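PDB 5H7E: RNA 2',3'-cyclic phosphodiesterase, which belongs to the LigT-like phosphoesterases of the 2H clan, proteins built on antiparallel sheet and named for paired histidine motifs. Local coordinates for residues 7-12 against 42-47. Numbering follows the deposited sequence.
With SO4 (sulfate ion), chain D.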
# COMPACT_ATOMS: atom_id res chain seq x y z
N ARG A 7 -3.12 -13.87 4.51
CA ARG A 7 -3.15 -12.81 3.50
C ARG A 7 -2.19 -11.75 3.96
O ARG A 7 -2.39 -11.14 5.03
CB ARG A 7 -4.54 -12.17 3.33
CG ARG A 7 -5.64 -13.12 3.00
CD ARG A 7 -6.97 -12.38 2.82
NE ARG A 7 -8.01 -13.31 2.41
CZ ARG A 7 -9.12 -12.95 1.78
NH1 ARG A 7 -9.31 -11.66 1.47
NH2 ARG A 7 -10.02 -13.86 1.43
N LEU A 8 -1.11 -11.54 3.18
CA LEU A 8 -0.06 -10.64 3.62
C LEU A 8 0.13 -9.57 2.56
O LEU A 8 -0.23 -9.75 1.40
CB LEU A 8 1.28 -11.33 3.82
CG LEU A 8 1.24 -12.50 4.81
CD1 LEU A 8 2.64 -13.14 4.88
CD2 LEU A 8 0.81 -12.06 6.21
N PHE A 9 0.69 -8.44 2.98
CA PHE A 9 1.09 -7.47 1.96
C PHE A 9 2.21 -6.62 2.51
O PHE A 9 2.34 -6.45 3.71
CB PHE A 9 -0.09 -6.59 1.45
CG PHE A 9 -0.78 -5.79 2.52
CD1 PHE A 9 -1.78 -6.38 3.32
CD2 PHE A 9 -0.48 -4.44 2.68
CE1 PHE A 9 -2.45 -5.63 4.28
CE2 PHE A 9 -1.15 -3.68 3.64
CZ PHE A 9 -2.13 -4.25 4.44
N TYR A 10 3.09 -6.17 1.61
CA TYR A 10 4.16 -5.24 1.96
C TYR A 10 3.68 -3.84 1.62
O TYR A 10 3.10 -3.65 0.55
CB TYR A 10 5.39 -5.51 1.14
CG TYR A 10 6.21 -6.76 1.49
CD1 TYR A 10 7.21 -6.72 2.42
CD2 TYR A 10 5.98 -7.92 0.78
CE1 TYR A 10 8.04 -7.88 2.67
CE2 TYR A 10 6.75 -9.05 1.01
CZ TYR A 10 7.78 -9.00 1.91
OH TYR A 10 8.53 -10.17 2.05
N ALA A 11 3.85 -2.92 2.56
CA ALA A 11 3.35 -1.57 2.27
C ALA A 11 4.18 -0.57 3.05
O ALA A 11 4.82 -0.91 4.05
CB ALA A 11 1.88 -1.44 2.67
N LEU A 12 4.08 0.70 2.64
CA LEU A 12 4.51 1.81 3.50
C LEU A 12 3.33 2.33 4.31
O LEU A 12 2.24 2.58 3.77
CB LEU A 12 5.07 2.98 2.66
CG LEU A 12 6.11 2.59 1.61
CD1 LEU A 12 6.57 3.92 0.89
CD2 LEU A 12 7.32 2.00 2.32
N HIS A 42 -2.41 3.05 3.30
CA HIS A 42 -1.05 2.59 3.15
C HIS A 42 -0.72 2.60 1.66
O HIS A 42 -1.61 2.72 0.80
CB HIS A 42 -0.84 1.17 3.73
CG HIS A 42 -1.81 0.22 3.22
ND1 HIS A 42 -2.87 -0.23 3.99
CD2 HIS A 42 -1.90 -0.43 2.05
CE1 HIS A 42 -3.60 -1.07 3.27
NE2 HIS A 42 -3.05 -1.17 2.07
N VAL A 43 0.58 2.52 1.37
CA VAL A 43 1.07 2.43 -0.03
C VAL A 43 1.49 0.98 -0.27
O VAL A 43 2.53 0.57 0.23
CB VAL A 43 2.25 3.36 -0.28
CG1 VAL A 43 2.71 3.22 -1.75
CG2 VAL A 43 1.95 4.84 0.04
N THR A 44 0.65 0.19 -0.95
CA THR A 44 0.95 -1.24 -1.13
C THR A 44 2.03 -1.43 -2.17
O THR A 44 1.98 -0.82 -3.24
CB THR A 44 -0.30 -1.96 -1.56
OG1 THR A 44 -1.30 -1.75 -0.58
CG2 THR A 44 -0.05 -3.52 -1.69
N LEU A 45 2.98 -2.32 -1.89
CA LEU A 45 4.01 -2.69 -2.86
C LEU A 45 3.77 -4.08 -3.47
O LEU A 45 4.10 -4.30 -4.63
CB LEU A 45 5.39 -2.67 -2.20
CG LEU A 45 6.02 -1.27 -1.98
CD1 LEU A 45 5.47 -0.55 -0.85
CD2 LEU A 45 7.55 -1.36 -1.82
N SER A 46 3.22 -5.02 -2.69
CA SER A 46 2.87 -6.31 -3.23
C SER A 46 1.85 -6.95 -2.30
O SER A 46 1.93 -6.81 -1.08
CB SER A 46 4.11 -7.23 -3.32
OG SER A 46 3.72 -8.42 -4.01
N TYR A 47 0.89 -7.65 -2.89
CA TYR A 47 -0.15 -8.34 -2.14
C TYR A 47 -0.01 -9.84 -2.36
O TYR A 47 0.10 -10.29 -3.49
CB TYR A 47 -1.53 -7.83 -2.60
CG TYR A 47 -2.67 -8.63 -2.09
CD1 TYR A 47 -2.91 -8.74 -0.75
CD2 TYR A 47 -3.51 -9.31 -2.97
CE1 TYR A 47 -3.95 -9.51 -0.27
CE2 TYR A 47 -4.58 -10.06 -2.49
CZ TYR A 47 -4.77 -10.17 -1.16
OH TYR A 47 -5.84 -10.93 -0.70
S SO4 D . -4.75 -1.02 -2.47
O1 SO4 D . -5.37 -2.30 -2.22
O2 SO4 D . -5.40 -0.44 -3.66
O3 SO4 D . -4.93 -0.26 -1.24
O4 SO4 D . -3.36 -1.14 -2.75
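Tyr10 O receives the amide of Leu45, whose N lies 2.8 Å from Tyr10 O in a nearly straight bond (174° at the hydrogen), while Tyr10 N donates a hydrogen bond to Ser46 O. Leu45 and Ser46 thus both face Tyr10, and this classic beta bulge shifts the antiparallel register by one before Leu12 and Val43 exchange a pair of backbone bonds. The chain turns a corner at Leu45, yet bridges to strand 7-12 form before and after it. Leu45 CD1 lies 4.0 Å from Leu12 CG, on the side where helix 101-114 packs against Tyr10 and Leu45.

On the other face Phe9 and His42 meet tip to tip. His42 CG sits between the backbone N and the carbonyl carbon (chi1 51°), and the ring beyond it has Phe9 CE2 over its centre, 3.5 Å from His42 NE2, with the planes 38° apart. Tyr157 stacks on Phe9, and Tyr168 meets both rings. His42 and Thr44 form an HxT motif, matched by His127 and Thr129, which hold a sulfate. Phe9 thus backs one imidazole face while His42 NE2 hydrogen-bonds a glycerol, probably from the crystallisation liquor, consistent with the two-histidine pocket of 2H phosphoesterases.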